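Local atomic coordinates of sulfur oxygenase/reductase (Halothiobacillus neapolitanus, PDB entry 6QPA), a protein that probably oxidises and disproportionates elemental sulfur with the help of oxygen at a mononuclear iron centre, working as a large hollow assembly of many identical subunits. Residues 36-41 / 80-84; 49-53 / 65-71; 113-117 / 208-212; 124-129 / 308-313; 198-202 / 250-254. One frame throughout, in Å; residues are numbered along the deposited sequence.

Contact 1 of 5, residues 36-41 / 80-84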
# COMPACT_ATOMS: atom_id res chain seq x y z
N THR A 36 19.97 -54.03 -14.75
CA THR A 36 21.34 -54.32 -15.17
C THR A 36 22.00 -55.36 -14.27
O THR A 36 22.64 -56.30 -14.75
CB THR A 36 22.15 -53.04 -15.16
OG1 THR A 36 21.47 -52.03 -15.91
CG2 THR A 36 23.47 -53.27 -15.82
N ALA A 37 21.83 -55.22 -12.95
CA ALA A 37 22.49 -56.09 -11.97
C ALA A 37 21.89 -57.50 -11.89
O ALA A 37 22.25 -58.25 -10.97
CB ALA A 37 22.48 -55.45 -10.59
N SER A 38 20.95 -57.89 -12.75
CA SER A 38 20.58 -59.30 -12.83
C SER A 38 21.64 -60.13 -13.55
O SER A 38 21.58 -61.36 -13.50
CB SER A 38 19.24 -59.47 -13.55
OG SER A 38 19.34 -59.04 -14.90
N HIS A 39 22.62 -59.49 -14.21
CA HIS A 39 23.52 -60.28 -15.03
C HIS A 39 24.82 -60.57 -14.30
O HIS A 39 25.42 -59.65 -13.72
CB HIS A 39 23.83 -59.55 -16.34
CG HIS A 39 24.48 -60.43 -17.36
ND1 HIS A 39 25.80 -60.80 -17.28
CD2 HIS A 39 23.98 -61.03 -18.47
CE1 HIS A 39 26.10 -61.59 -18.30
NE2 HIS A 39 25.01 -61.75 -19.03
N PRO A 40 25.30 -61.82 -14.33
CA PRO A 40 26.51 -62.17 -13.55
C PRO A 40 27.78 -61.49 -14.04
O PRO A 40 28.76 -61.46 -13.29
CB PRO A 40 26.62 -63.69 -13.73
CG PRO A 40 25.91 -63.96 -15.04
CD PRO A 40 24.77 -62.96 -15.09
N GLY A 41 27.80 -60.97 -15.27
CA GLY A 41 28.95 -60.22 -15.74
C GLY A 41 28.97 -58.75 -15.35
O GLY A 41 29.96 -58.05 -15.62
N THR A 80 28.52 -48.34 -17.08
CA THR A 80 28.28 -49.69 -16.59
C THR A 80 29.51 -50.51 -16.90
O THR A 80 30.10 -50.37 -17.97
CB THR A 80 27.02 -50.34 -17.19
OG1 THR A 80 27.09 -50.31 -18.61
CG2 THR A 80 25.74 -49.60 -16.71
N VAL A 81 29.93 -51.30 -15.93
CA VAL A 81 31.22 -51.99 -15.95
C VAL A 81 30.97 -53.49 -16.03
O VAL A 81 30.13 -54.03 -15.29
CB VAL A 81 32.05 -51.59 -14.72
CG1 VAL A 81 33.46 -52.16 -14.80
CG2 VAL A 81 32.06 -50.03 -14.62
N TRP A 82 31.69 -54.16 -16.93
CA TRP A 82 31.35 -55.51 -17.37
C TRP A 82 32.59 -56.38 -17.46
O TRP A 82 33.68 -55.90 -17.78
CB TRP A 82 30.68 -55.49 -18.76
CG TRP A 82 29.44 -54.69 -18.75
CD1 TRP A 82 29.31 -53.35 -19.02
CD2 TRP A 82 28.15 -55.15 -18.36
NE1 TRP A 82 28.01 -52.97 -18.87
CE2 TRP A 82 27.27 -54.05 -18.44
CE3 TRP A 82 27.65 -56.40 -17.96
CZ2 TRP A 82 25.91 -54.16 -18.14
CZ3 TRP A 82 26.29 -56.51 -17.67
CH2 TRP A 82 25.44 -55.40 -17.77
N LYS A 83 32.40 -57.68 -17.23
CA LYS A 83 33.48 -58.63 -17.47
C LYS A 83 33.91 -58.61 -18.93
O LYS A 83 35.10 -58.78 -19.22
CB LYS A 83 33.05 -60.05 -17.08
CG LYS A 83 32.83 -60.25 -15.59
CD LYS A 83 32.44 -61.69 -15.27
CE LYS A 83 32.18 -61.89 -13.78
NZ LYS A 83 31.67 -63.28 -13.49
N ASP A 84 32.97 -58.40 -19.85
CA ASP A 84 33.26 -58.39 -21.27
C ASP A 84 32.10 -57.76 -22.01
O ASP A 84 31.02 -57.53 -21.45
CB ASP A 84 33.53 -59.81 -21.79
CG ASP A 84 32.50 -60.81 -21.31
OD1 ASP A 84 31.28 -60.54 -21.40
OD2 ASP A 84 32.91 -61.86 -20.81
O HOH W 1 29.58 -63.28 -11.38
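Trp-82 is the centrepiece of the meeting between residues 36-41 and 80-84. The methyl CG2 of Thr-36 meets the benzene part of the indole obliquely, 3.5 Å from Trp-82 CZ2, the two side chains crossing at about a right angle. From another direction His-39 CB comes up to the indole edge, near its plane, while the backbone of Gly-41 passes close to Trp-82 CE3. With CG anti to the carbonyl carbon (chi1 -59°), the indole reaches toward residues 36-41, and its rotation is fixed by Trp-82 NE1, which donates in the ring plane to Thr-80 OG1 at 2.8 Å.

Next to this packing, Gly-41 O accepts from Lys-83 N at 2.9 Å and also receives a CA-H...O contact from Trp-82. The Lys-83 chain runs extended along Gly-41, so that NZ makes a weak, 3.4 Å hydrogen bond to Pro-40 O, reinforced by a water bridging the same two atoms. The turn itself is braced from within, for Gly-41 N donates to His-39 ND1 at 2.8 Å, close to the imidazole plane, while His-39 NE2 bonds Glu-90 of helix 85-94.

Were Trp-82 an alanine, a gap would probably open beside Thr-36 and His-39, and Thr-80 OG1 would lose its indole donor. The rings of Trp-82 and His-88 also meet, and Thr-80 approaches the iron; these are second-shell residues bordering a facial triad of two histidines and one carboxylate, completed by His-92 and Glu-116.

Contact 2 of 5, residues 49-53 / 65-71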
# COMPACT_ATOMS: atom_id res chain seq x y z
N LEU A 49 26.42 -36.75 -13.54
CA LEU A 49 25.64 -35.63 -14.03
C LEU A 49 26.57 -34.44 -14.26
O LEU A 49 27.34 -34.07 -13.37
CB LEU A 49 24.52 -35.25 -13.04
CG LEU A 49 23.59 -34.16 -13.55
CD1 LEU A 49 22.87 -34.65 -14.81
CD2 LEU A 49 22.58 -33.74 -12.48
N GLN A 50 26.53 -33.85 -15.45
CA GLN A 50 27.45 -32.75 -15.72
C GLN A 50 27.10 -31.52 -14.89
O GLN A 50 25.93 -31.18 -14.72
CB GLN A 50 27.43 -32.37 -17.20
CG GLN A 50 28.38 -31.23 -17.53
CD GLN A 50 28.36 -30.90 -19.00
OE1 GLN A 50 27.45 -31.30 -19.73
NE2 GLN A 50 29.35 -30.17 -19.45
N THR A 51 28.14 -30.88 -14.32
CA THR A 51 28.00 -29.64 -13.57
C THR A 51 28.66 -28.45 -14.24
O THR A 51 28.35 -27.31 -13.87
CB THR A 51 28.63 -29.80 -12.18
OG1 THR A 51 29.99 -30.23 -12.32
CG2 THR A 51 27.86 -30.82 -11.36
N GLY A 52 29.53 -28.68 -15.22
CA GLY A 52 30.20 -27.57 -15.88
C GLY A 52 31.31 -28.08 -16.78
O GLY A 52 31.31 -29.25 -17.19
N ILE A 53 32.25 -27.19 -17.09
CA ILE A 53 33.41 -27.52 -17.93
C ILE A 53 34.63 -26.82 -17.36
O ILE A 53 34.54 -25.97 -16.47
CB ILE A 53 33.23 -27.09 -19.40
CG1 ILE A 53 33.25 -25.55 -19.50
CG2 ILE A 53 31.99 -27.71 -20.05
CD1 ILE A 53 33.43 -25.01 -20.92
N VAL A 65 33.24 -23.53 -14.57
CA VAL A 65 33.34 -24.72 -13.73
C VAL A 65 31.96 -25.14 -13.24
O VAL A 65 31.57 -26.31 -13.32
CB VAL A 65 34.30 -24.46 -12.56
CG1 VAL A 65 34.18 -25.57 -11.51
CG2 VAL A 65 35.74 -24.27 -13.08
N ASP A 66 31.18 -24.17 -12.75
CA ASP A 66 29.85 -24.43 -12.21
C ASP A 66 28.83 -23.82 -13.16
O ASP A 66 28.61 -22.61 -13.15
CB ASP A 66 29.71 -23.84 -10.81
CG ASP A 66 28.35 -24.12 -10.19
OD1 ASP A 66 27.51 -24.81 -10.82
OD2 ASP A 66 28.11 -23.63 -9.06
N MET A 67 28.21 -24.67 -13.97
CA MET A 67 27.13 -24.26 -14.85
C MET A 67 25.81 -24.90 -14.45
O MET A 67 24.90 -25.01 -15.28
CB MET A 67 27.47 -24.59 -16.31
CG MET A 67 28.77 -23.97 -16.83
SD MET A 67 29.28 -24.60 -18.46
CE MET A 67 28.04 -23.83 -19.51
N ARG A 68 25.68 -25.35 -13.19
CA ARG A 68 24.53 -26.17 -12.80
C ARG A 68 23.21 -25.44 -13.04
O ARG A 68 22.19 -26.09 -13.30
CB ARG A 68 24.63 -26.61 -11.34
CG ARG A 68 25.67 -27.70 -11.10
CD ARG A 68 25.87 -27.95 -9.62
NE ARG A 68 26.40 -26.75 -8.97
CZ ARG A 68 26.58 -26.62 -7.66
NH1 ARG A 68 26.30 -27.63 -6.85
NH2 ARG A 68 27.05 -25.48 -7.15
N GLU A 69 23.20 -24.11 -12.97
CA GLU A 69 21.96 -23.36 -13.14
C GLU A 69 21.61 -23.06 -14.60
O GLU A 69 20.45 -22.75 -14.88
CB GLU A 69 22.03 -22.04 -12.38
CG GLU A 69 22.22 -22.16 -10.87
CD GLU A 69 21.04 -22.81 -10.17
OE1 GLU A 69 19.90 -22.35 -10.37
OE2 GLU A 69 21.26 -23.78 -9.41
N THR A 70 22.58 -23.11 -15.51
CA THR A 70 22.41 -22.59 -16.86
C THR A 70 22.58 -23.63 -17.96
O THR A 70 22.10 -23.39 -19.07
CB THR A 70 23.41 -21.46 -17.11
OG1 THR A 70 24.73 -21.97 -16.91
CG2 THR A 70 23.19 -20.33 -16.13
N LEU A 71 23.24 -24.74 -17.70
CA LEU A 71 23.51 -25.74 -18.72
C LEU A 71 22.20 -26.39 -19.12
O LEU A 71 21.48 -26.92 -18.26
CB LEU A 71 24.49 -26.76 -18.17
CG LEU A 71 25.30 -27.75 -18.97
CD1 LEU A 71 26.00 -27.12 -20.14
CD2 LEU A 71 26.31 -28.34 -18.01
O HOH W 2 31.48 -28.22 -11.59
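Thr-51 O and Met-67 N form the direct hydrogen bond between residues 49-53 and 65-71, 2.6 Å long. Two CA-H...O contacts flank it: Gly-52 CA meets Val-65 O, and Val-65 CA meets Ile-53 O. A water adds an indirect link, bound to Thr-51 OG1 and donating to Val-65 O.

Van der Waals packing does the rest. Leu-71 CD2 presses on the flat amide of Gln-50, 3.4 Å from Gln-50 CD, the two side chains crossing at about a right angle. Thr-51 and Arg-68 run side by side, with Thr-51 CB 3.8 Å from Arg-68 CG, and Met-67 SD sits 4.2 Å from Ile-53 CG1.

Polar bonds within each segment, and one to strand 74-82, hold these groups in place. Gln-50 NE2 reaches Gly-52 O from above its carbonyl plane, while Gln-50 OE1 accepts from Gly-75 N. Asp-66 OD1 closes an Asx turn with Arg-68 N, and the guanidinium grips the carboxylate side-on through NE and NH2.

Thr-51 and Gly-52 form a classic beta bulge opposite Phe-298 of strand 290-305. Val-65 reaches helix 262-269, and Ile-53 and Met-67 pack on Ile-111 of a neighbouring subunit.

Contact 3 of 5, residues 113-117 / 208-212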
# COMPACT_ATOMS: atom_id res chain seq x y z
N GLY A 113 21.25 -38.06 -27.74
CA GLY A 113 21.61 -39.39 -27.29
C GLY A 113 20.41 -40.32 -27.21
O GLY A 113 19.32 -39.98 -27.66
N PRO A 114 20.58 -41.52 -26.61
CA PRO A 114 21.82 -42.00 -26.01
C PRO A 114 22.80 -42.50 -27.07
O PRO A 114 22.39 -42.87 -28.16
CB PRO A 114 21.36 -43.16 -25.12
CG PRO A 114 20.25 -43.76 -25.91
CD PRO A 114 19.53 -42.56 -26.56
N TRP A 115 24.09 -42.42 -26.75
CA TRP A 115 25.15 -43.03 -27.55
C TRP A 115 26.01 -43.78 -26.56
O TRP A 115 26.47 -43.19 -25.57
CB TRP A 115 25.93 -41.97 -28.32
CG TRP A 115 26.95 -42.48 -29.28
CD1 TRP A 115 28.31 -42.30 -29.21
CD2 TRP A 115 26.71 -43.22 -30.49
NE1 TRP A 115 28.92 -42.88 -30.30
CE2 TRP A 115 27.96 -43.47 -31.09
CE3 TRP A 115 25.55 -43.71 -31.12
CZ2 TRP A 115 28.09 -44.16 -32.30
CZ3 TRP A 115 25.67 -44.43 -32.31
CH2 TRP A 115 26.94 -44.64 -32.89
N GLU A 116 26.20 -45.08 -26.76
CA GLU A 116 26.83 -45.92 -25.74
C GLU A 116 28.06 -46.63 -26.31
O GLU A 116 27.97 -47.80 -26.72
CB GLU A 116 25.85 -46.94 -25.17
CG GLU A 116 26.38 -47.57 -23.89
CD GLU A 116 25.46 -48.62 -23.33
OE1 GLU A 116 24.88 -49.38 -24.12
OE2 GLU A 116 25.34 -48.71 -22.09
N PRO A 117 29.21 -45.97 -26.31
CA PRO A 117 30.44 -46.63 -26.76
C PRO A 117 31.02 -47.51 -25.68
O PRO A 117 30.78 -47.34 -24.48
CB PRO A 117 31.39 -45.45 -27.07
CG PRO A 117 30.55 -44.19 -26.93
CD PRO A 117 29.44 -44.55 -26.00
N GLY A 208 22.39 -50.45 -27.09
CA GLY A 208 22.52 -49.45 -26.03
C GLY A 208 22.38 -48.02 -26.52
O GLY A 208 22.02 -47.13 -25.75
N SER A 209 22.63 -47.79 -27.81
CA SER A 209 22.49 -46.49 -28.42
C SER A 209 21.13 -46.29 -29.05
O SER A 209 20.92 -45.29 -29.76
CB SER A 209 23.57 -46.29 -29.48
OG SER A 209 24.84 -46.45 -28.90
N PHE A 210 20.20 -47.21 -28.81
CA PHE A 210 18.86 -47.13 -29.38
C PHE A 210 18.90 -47.06 -30.91
O PHE A 210 18.06 -46.40 -31.54
CB PHE A 210 18.11 -45.94 -28.78
CG PHE A 210 16.65 -46.18 -28.60
CD1 PHE A 210 16.22 -47.12 -27.68
CD2 PHE A 210 15.72 -45.49 -29.36
CE1 PHE A 210 14.87 -47.36 -27.51
CE2 PHE A 210 14.37 -45.72 -29.19
CZ PHE A 210 13.94 -46.66 -28.27
N GLN A 211 19.88 -47.71 -31.52
CA GLN A 211 20.04 -47.71 -32.98
C GLN A 211 19.49 -49.03 -33.50
O GLN A 211 20.23 -50.00 -33.67
CB GLN A 211 21.51 -47.49 -33.37
CG GLN A 211 22.04 -46.10 -33.04
CD GLN A 211 21.43 -44.97 -33.89
OE1 GLN A 211 21.60 -43.79 -33.57
NE2 GLN A 211 20.76 -45.32 -34.98
N LEU A 212 18.18 -49.07 -33.75
CA LEU A 212 17.51 -50.29 -34.18
C LEU A 212 17.49 -50.40 -35.71
O LEU A 212 17.94 -49.50 -36.43
CB LEU A 212 16.10 -50.36 -33.60
CG LEU A 212 16.00 -50.18 -32.08
CD1 LEU A 212 14.56 -50.27 -31.61
CD2 LEU A 212 16.84 -51.23 -31.41
O HOH W 3 21.97 -42.74 -30.88
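Ser-209 lies against the six-membered ring of Trp-115, its CB 3.6 Å from Trp-115 CE3. Its hydroxyl turns to the backbone: with OG anti to the carbonyl carbon (chi1 -57°), it accepts from Glu-116 N at 2.9 Å, and it is also hydrogen-bonded to Ser-205 O. Gln-211 CG touches the indole at its edge, 4.1 Å from Trp-115 CZ3, so two residues of the loop touch the six-membered ring. One residue earlier in the strand, Pro-114 CG lies 3.8 Å from Gly-208 O and also touches Phe-210 CB. A water sits between Pro-114 O and Gln-211 OE1, within hydrogen-bonding distance of both; the glutamine oxygen additionally accepts from Gly-293 N of a neighbouring subunit.

Glu-116 extends fully, its CG anti to the backbone N (chi1 -166°), and OE1 comes within 3.0 Å of Gly-208 CA. A side chain at Gly-208 would run straight into that oxygen, so the glycine lets the loop lie close against the carboxylate. The other oxygen, OE2, binds the iron.

Replacing Trp-115 by an alanine would probably leave Ser-209 and Gln-211 without the ring they lean on and would leave Lys-292 of a neighbouring subunit without its cation-pi partner. The indole thus faces a subunit interface, while the next residue along the strand turns inward to the metal. With His-88 and His-92, Glu-116 completes the facial triad of two histidines and one carboxylate, a classic iron site of oxygen-using enzymes.

Contact 4 of 5, residues 124-129 / 308-313; sequences SDLPQI and WRKHLK
The guanidinium of Arg-309 is sandwiched between two aliphatic side chains: Leu-126 CD1 lies 4.1 Å above one face, over its centre, and Ile-129 CG2 covers the opposite face, 3.7 Å from Arg-309 NE. At its edge Arg-309 NH1 donates to Pro-127 O, 2.7 Å away, in the guanidinium plane and nearly along the C=O axis. The indole of Trp-308 carries Arg-309 CG over the centre of one face, and Trp-308 CH2 meets Leu-126 CD1 at 3.6 Å.

The long arginine chain, extended from CG to NE, thus carries its charge past the loop to Glu-258, with which NH2 forms a salt bridge; that ion pair probably offsets the nearby charge of Arg-158. Here the C-terminal tail folds back over the end of strand 110-125, on the large antiparallel sheet of the dimeric alpha-beta barrel fold, away from the iron.

Farther out, the side chain of Gln-128 crosses that of Lys-310 at about a right angle, Gln-128 NE2 lying 3.2 Å from Lys-310 CG. Lys-310 NZ continues to Asn-189 of a neighbouring subunit. Toward the chain terminus, Leu-312 CD1 packs on Leu-126 CB at 4.1 Å and on Ser-124 OG, whose hydroxyl is also linked by a water, weakly, to Lys-313 N.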
# COMPACT_ATOMS: atom_id res chain seq x y z
N SER A 124 45.09 -47.30 -15.12
CA SER A 124 44.31 -46.62 -14.10
C SER A 124 45.10 -46.57 -12.81
O SER A 124 46.04 -47.35 -12.60
CB SER A 124 42.97 -47.31 -13.85
OG SER A 124 43.18 -48.51 -13.13
N ASP A 125 44.75 -45.60 -11.98
CA ASP A 125 45.15 -45.51 -10.58
C ASP A 125 43.93 -44.92 -9.87
O ASP A 125 43.86 -43.72 -9.60
CB ASP A 125 46.40 -44.66 -10.38
CG ASP A 125 46.86 -44.64 -8.93
OD1 ASP A 125 46.23 -45.30 -8.08
OD2 ASP A 125 47.83 -43.93 -8.63
N LEU A 126 42.94 -45.78 -9.63
CA LEU A 126 41.65 -45.39 -9.08
C LEU A 126 41.47 -46.05 -7.72
O LEU A 126 41.45 -47.28 -7.64
CB LEU A 126 40.50 -45.82 -9.98
CG LEU A 126 39.92 -44.88 -11.01
CD1 LEU A 126 38.63 -45.52 -11.56
CD2 LEU A 126 39.65 -43.50 -10.41
N PRO A 127 41.31 -45.29 -6.64
CA PRO A 127 41.07 -45.89 -5.33
C PRO A 127 39.63 -46.38 -5.19
O PRO A 127 38.72 -45.96 -5.91
CB PRO A 127 41.33 -44.74 -4.35
CG PRO A 127 41.14 -43.48 -5.14
CD PRO A 127 41.22 -43.82 -6.63
N GLN A 128 39.44 -47.27 -4.20
CA GLN A 128 38.09 -47.67 -3.78
C GLN A 128 37.33 -46.49 -3.19
O GLN A 128 37.90 -45.62 -2.53
CB GLN A 128 38.17 -48.81 -2.75
CG GLN A 128 38.79 -50.10 -3.29
CD GLN A 128 38.91 -51.21 -2.24
OE1 GLN A 128 38.51 -51.04 -1.09
NE2 GLN A 128 39.54 -52.32 -2.62
N ILE A 129 36.02 -46.46 -3.42
CA ILE A 129 35.27 -45.36 -2.82
C ILE A 129 34.93 -45.71 -1.38
O ILE A 129 34.89 -46.87 -0.97
CB ILE A 129 34.01 -45.01 -3.64
CG1 ILE A 129 33.03 -46.17 -3.69
CG2 ILE A 129 34.40 -44.56 -5.06
CD1 ILE A 129 31.72 -45.76 -4.36
N TRP A 308 33.44 -52.57 -8.75
CA TRP A 308 34.30 -52.82 -9.90
C TRP A 308 35.70 -52.24 -9.71
O TRP A 308 36.67 -52.75 -10.27
CB TRP A 308 33.64 -52.24 -11.14
CG TRP A 308 33.51 -50.75 -11.10
CD1 TRP A 308 32.52 -50.02 -10.53
CD2 TRP A 308 34.43 -49.81 -11.67
NE1 TRP A 308 32.75 -48.67 -10.71
CE2 TRP A 308 33.92 -48.52 -11.42
CE3 TRP A 308 35.63 -49.93 -12.38
CZ2 TRP A 308 34.57 -47.37 -11.84
CZ3 TRP A 308 36.27 -48.79 -12.80
CH2 TRP A 308 35.74 -47.52 -12.54
N ARG A 309 35.82 -51.15 -8.95
CA ARG A 309 37.14 -50.56 -8.75
C ARG A 309 38.07 -51.50 -8.01
O ARG A 309 39.29 -51.46 -8.22
CB ARG A 309 37.05 -49.27 -7.96
CG ARG A 309 36.17 -48.23 -8.55
CD ARG A 309 36.00 -47.08 -7.54
NE ARG A 309 35.55 -45.95 -8.29
CZ ARG A 309 36.16 -44.78 -8.37
NH1 ARG A 309 37.26 -44.49 -7.66
NH2 ARG A 309 35.61 -43.87 -9.16
N LYS A 310 37.52 -52.36 -7.15
CA LYS A 310 38.33 -53.21 -6.28
C LYS A 310 39.18 -54.18 -7.08
O LYS A 310 40.22 -54.62 -6.58
CB LYS A 310 37.44 -53.97 -5.29
CG LYS A 310 36.82 -53.11 -4.19
CD LYS A 310 36.50 -53.90 -2.89
CE LYS A 310 35.83 -53.00 -1.82
NZ LYS A 310 35.84 -53.55 -0.41
N HIS A 311 38.78 -54.53 -8.30
CA HIS A 311 39.58 -55.40 -9.15
C HIS A 311 39.91 -54.67 -10.45
O HIS A 311 39.32 -54.92 -11.51
CB HIS A 311 38.88 -56.75 -9.41
CG HIS A 311 37.39 -56.66 -9.51
ND1 HIS A 311 36.74 -56.31 -10.68
CD2 HIS A 311 36.42 -56.90 -8.60
CE1 HIS A 311 35.43 -56.33 -10.47
NE2 HIS A 311 35.21 -56.69 -9.22
N LEU A 312 40.87 -53.75 -10.36
CA LEU A 312 41.52 -53.13 -11.50
C LEU A 312 43.00 -53.53 -11.50
O LEU A 312 43.41 -54.44 -10.77
CB LEU A 312 41.36 -51.60 -11.45
CG LEU A 312 40.00 -51.05 -11.87
CD1 LEU A 312 39.92 -49.57 -11.58
CD2 LEU A 312 39.77 -51.32 -13.34
N LYS A 313 43.79 -52.84 -12.31
CA LYS A 313 45.23 -53.09 -12.45
C LYS A 313 45.44 -54.53 -12.89
O LYS A 313 44.54 -55.14 -13.46
CB LYS A 313 45.99 -52.81 -11.15
CG LYS A 313 45.88 -51.37 -10.62
CD LYS A 313 47.26 -50.74 -10.41
CE LYS A 313 48.38 -51.78 -10.30
NZ LYS A 313 48.38 -52.50 -8.99
O HOH W 4 44.30 -50.88 -14.79

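Contact 5 of 5, residues 198-202 / 250-254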
# COMPACT_ATOMS: atom_id res chain seq x y z
N ILE A 198 42.56 -44.02 -17.88
CA ILE A 198 42.64 -43.73 -19.31
C ILE A 198 41.75 -44.73 -20.04
O ILE A 198 41.97 -45.95 -19.95
CB ILE A 198 44.08 -43.83 -19.83
CG1 ILE A 198 44.97 -42.78 -19.15
CG2 ILE A 198 44.10 -43.70 -21.36
CD1 ILE A 198 46.44 -43.00 -19.36
N MET A 199 40.77 -44.24 -20.78
CA MET A 199 39.79 -45.10 -21.44
C MET A 199 39.85 -44.87 -22.93
O MET A 199 39.75 -43.73 -23.39
CB MET A 199 38.39 -44.81 -20.92
CG MET A 199 38.21 -45.04 -19.44
SD MET A 199 36.50 -44.76 -18.88
CE MET A 199 36.38 -42.99 -19.10
N LYS A 200 39.92 -45.97 -23.69
CA LYS A 200 40.06 -45.94 -25.15
C LYS A 200 38.80 -46.53 -25.77
O LYS A 200 38.45 -47.67 -25.48
CB LYS A 200 41.28 -46.77 -25.58
CG LYS A 200 41.56 -46.77 -27.09
CD LYS A 200 42.62 -47.80 -27.41
CE LYS A 200 42.98 -47.82 -28.89
NZ LYS A 200 43.87 -49.00 -29.11
N GLN A 201 38.14 -45.76 -26.63
CA GLN A 201 36.94 -46.27 -27.30
C GLN A 201 37.33 -47.28 -28.37
O GLN A 201 38.16 -46.99 -29.23
CB GLN A 201 36.15 -45.12 -27.93
CG GLN A 201 34.93 -45.66 -28.70
CD GLN A 201 34.18 -44.64 -29.53
OE1 GLN A 201 33.67 -44.97 -30.60
NE2 GLN A 201 34.11 -43.38 -29.06
N PHE A 202 36.73 -48.48 -28.33
CA PHE A 202 37.00 -49.50 -29.34
C PHE A 202 35.74 -50.03 -30.01
O PHE A 202 35.84 -50.93 -30.83
CB PHE A 202 37.83 -50.67 -28.76
CG PHE A 202 37.08 -51.51 -27.74
CD1 PHE A 202 37.06 -51.15 -26.39
CD2 PHE A 202 36.41 -52.66 -28.12
CE1 PHE A 202 36.37 -51.91 -25.45
CE2 PHE A 202 35.72 -53.44 -27.18
CZ PHE A 202 35.69 -53.06 -25.84
N PRO A 250 39.10 -40.44 -35.86
CA PRO A 250 40.29 -40.70 -35.04
C PRO A 250 39.94 -41.30 -33.69
O PRO A 250 38.86 -41.04 -33.17
CB PRO A 250 40.91 -39.30 -34.86
CG PRO A 250 40.40 -38.50 -36.00
CD PRO A 250 39.01 -39.02 -36.26
N THR A 251 40.82 -42.14 -33.15
CA THR A 251 40.56 -42.83 -31.91
C THR A 251 40.24 -41.86 -30.79
O THR A 251 40.99 -40.90 -30.54
CB THR A 251 41.78 -43.66 -31.51
OG1 THR A 251 42.11 -44.55 -32.59
CG2 THR A 251 41.48 -44.44 -30.25
N GLN A 252 39.14 -42.12 -30.10
CA GLN A 252 38.77 -41.31 -28.95
C GLN A 252 39.33 -41.91 -27.68
O GLN A 252 39.17 -43.11 -27.44
CB GLN A 252 37.25 -41.18 -28.81
CG GLN A 252 36.85 -40.44 -27.55
CD GLN A 252 35.36 -40.39 -27.38
OE1 GLN A 252 34.71 -41.43 -27.32
NE2 GLN A 252 34.79 -39.19 -27.33
N TYR A 253 39.96 -41.08 -26.87
CA TYR A 253 40.32 -41.43 -25.50
C TYR A 253 39.59 -40.51 -24.54
O TYR A 253 39.58 -39.29 -24.75
CB TYR A 253 41.83 -41.31 -25.27
CG TYR A 253 42.68 -42.40 -25.92
CD1 TYR A 253 43.03 -42.33 -27.25
CD2 TYR A 253 43.15 -43.47 -25.17
CE1 TYR A 253 43.83 -43.32 -27.84
CE2 TYR A 253 43.96 -44.47 -25.74
CZ TYR A 253 44.28 -44.39 -27.08
OH TYR A 253 45.09 -45.36 -27.63
N LEU A 254 39.01 -41.09 -23.49
CA LEU A 254 38.44 -40.33 -22.39
C LEU A 254 39.37 -40.45 -21.20
O LEU A 254 39.65 -41.56 -20.73
CB LEU A 254 37.05 -40.84 -22.01
CG LEU A 254 36.06 -40.67 -23.15
CD1 LEU A 254 34.66 -41.08 -22.68
CD2 LEU A 254 36.10 -39.23 -23.60
O HOH W 5 37.61 -44.58 -30.82
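Thr-251 meets Lys-200 through its methyl, Thr-251 CG2 lying 3.9 Å from Lys-200 CG, while its hydroxyl is bonded to Glu-172. At Gln-252 the polar contacts gather. Its carbonyl oxygen accepts from Gln-201 N at 3.0 Å, and a water bridges Gln-252 N to Gln-201 O. The two glutamine side chains also meet, Gln-201 NE2 giving a weak hydrogen bond to Gln-252 OE1 with the amide planes 67° apart. Each amide has a further partner: Gln-201 OE1 accepts from Gln-248 N, and Gln-252 NE2 donates to Asp-164.

These are neighbouring antiparallel strands of the sheet in a ferredoxin-like, dimeric alpha-beta barrel fold, and the N-to-C directions of these two short segments differ by 150°.

Tyr-253 pairs with Lys-200 in a non-hydrogen-bonded position. The lysine lies side by side with the ring, and CG anti to the backbone N (chi1 -178°) sets Lys-200 CG over one face in a CH-pi contact, 3.9 Å from the Tyr-253 ring centroid, while CD and CE run on toward the hydroxyl. Ile-198 CG2 adds an apolar contact to Tyr-253 CD2, and the phenol hydroxyl is hydrogen-bonded to Glu-176 of helix 172-189.

Leu-254 and Met-199 form the hydrogen-bonded pair, with Leu-254 N to Met-199 O at 2.7 Å and Met-199 N to Leu-254 O at 2.9 Å. On this sheet face Met-199 CE bends back to within 3.7 Å of Leu-254 CB, and both side chains pack on Ile-10 of strand 7-15.

All five contacts reach one curled antiparallel sheet. Contact 2, on strand 42-53, falls within the chain interval spanned by contact 1, which uses the adjacent strand 74-82; their centres lie about 30 Å apart, on opposite sides of the chain's centre. Contact 3 opens later; its segments alternate with those of contacts 4 and 5, while contact 5 falls within the interval spanned by contact 4. Contacts 3 and 4 share strand 110-125 but sit about 27 Å apart. Contact 1 touches contact 3 beside the iron and contact 4 through Val-81 and Trp-308, and contact 3 meets contact 5 at Pro-117 and Gln-201. Metal site, sheet core and C-terminal tail are joined through touching side chains.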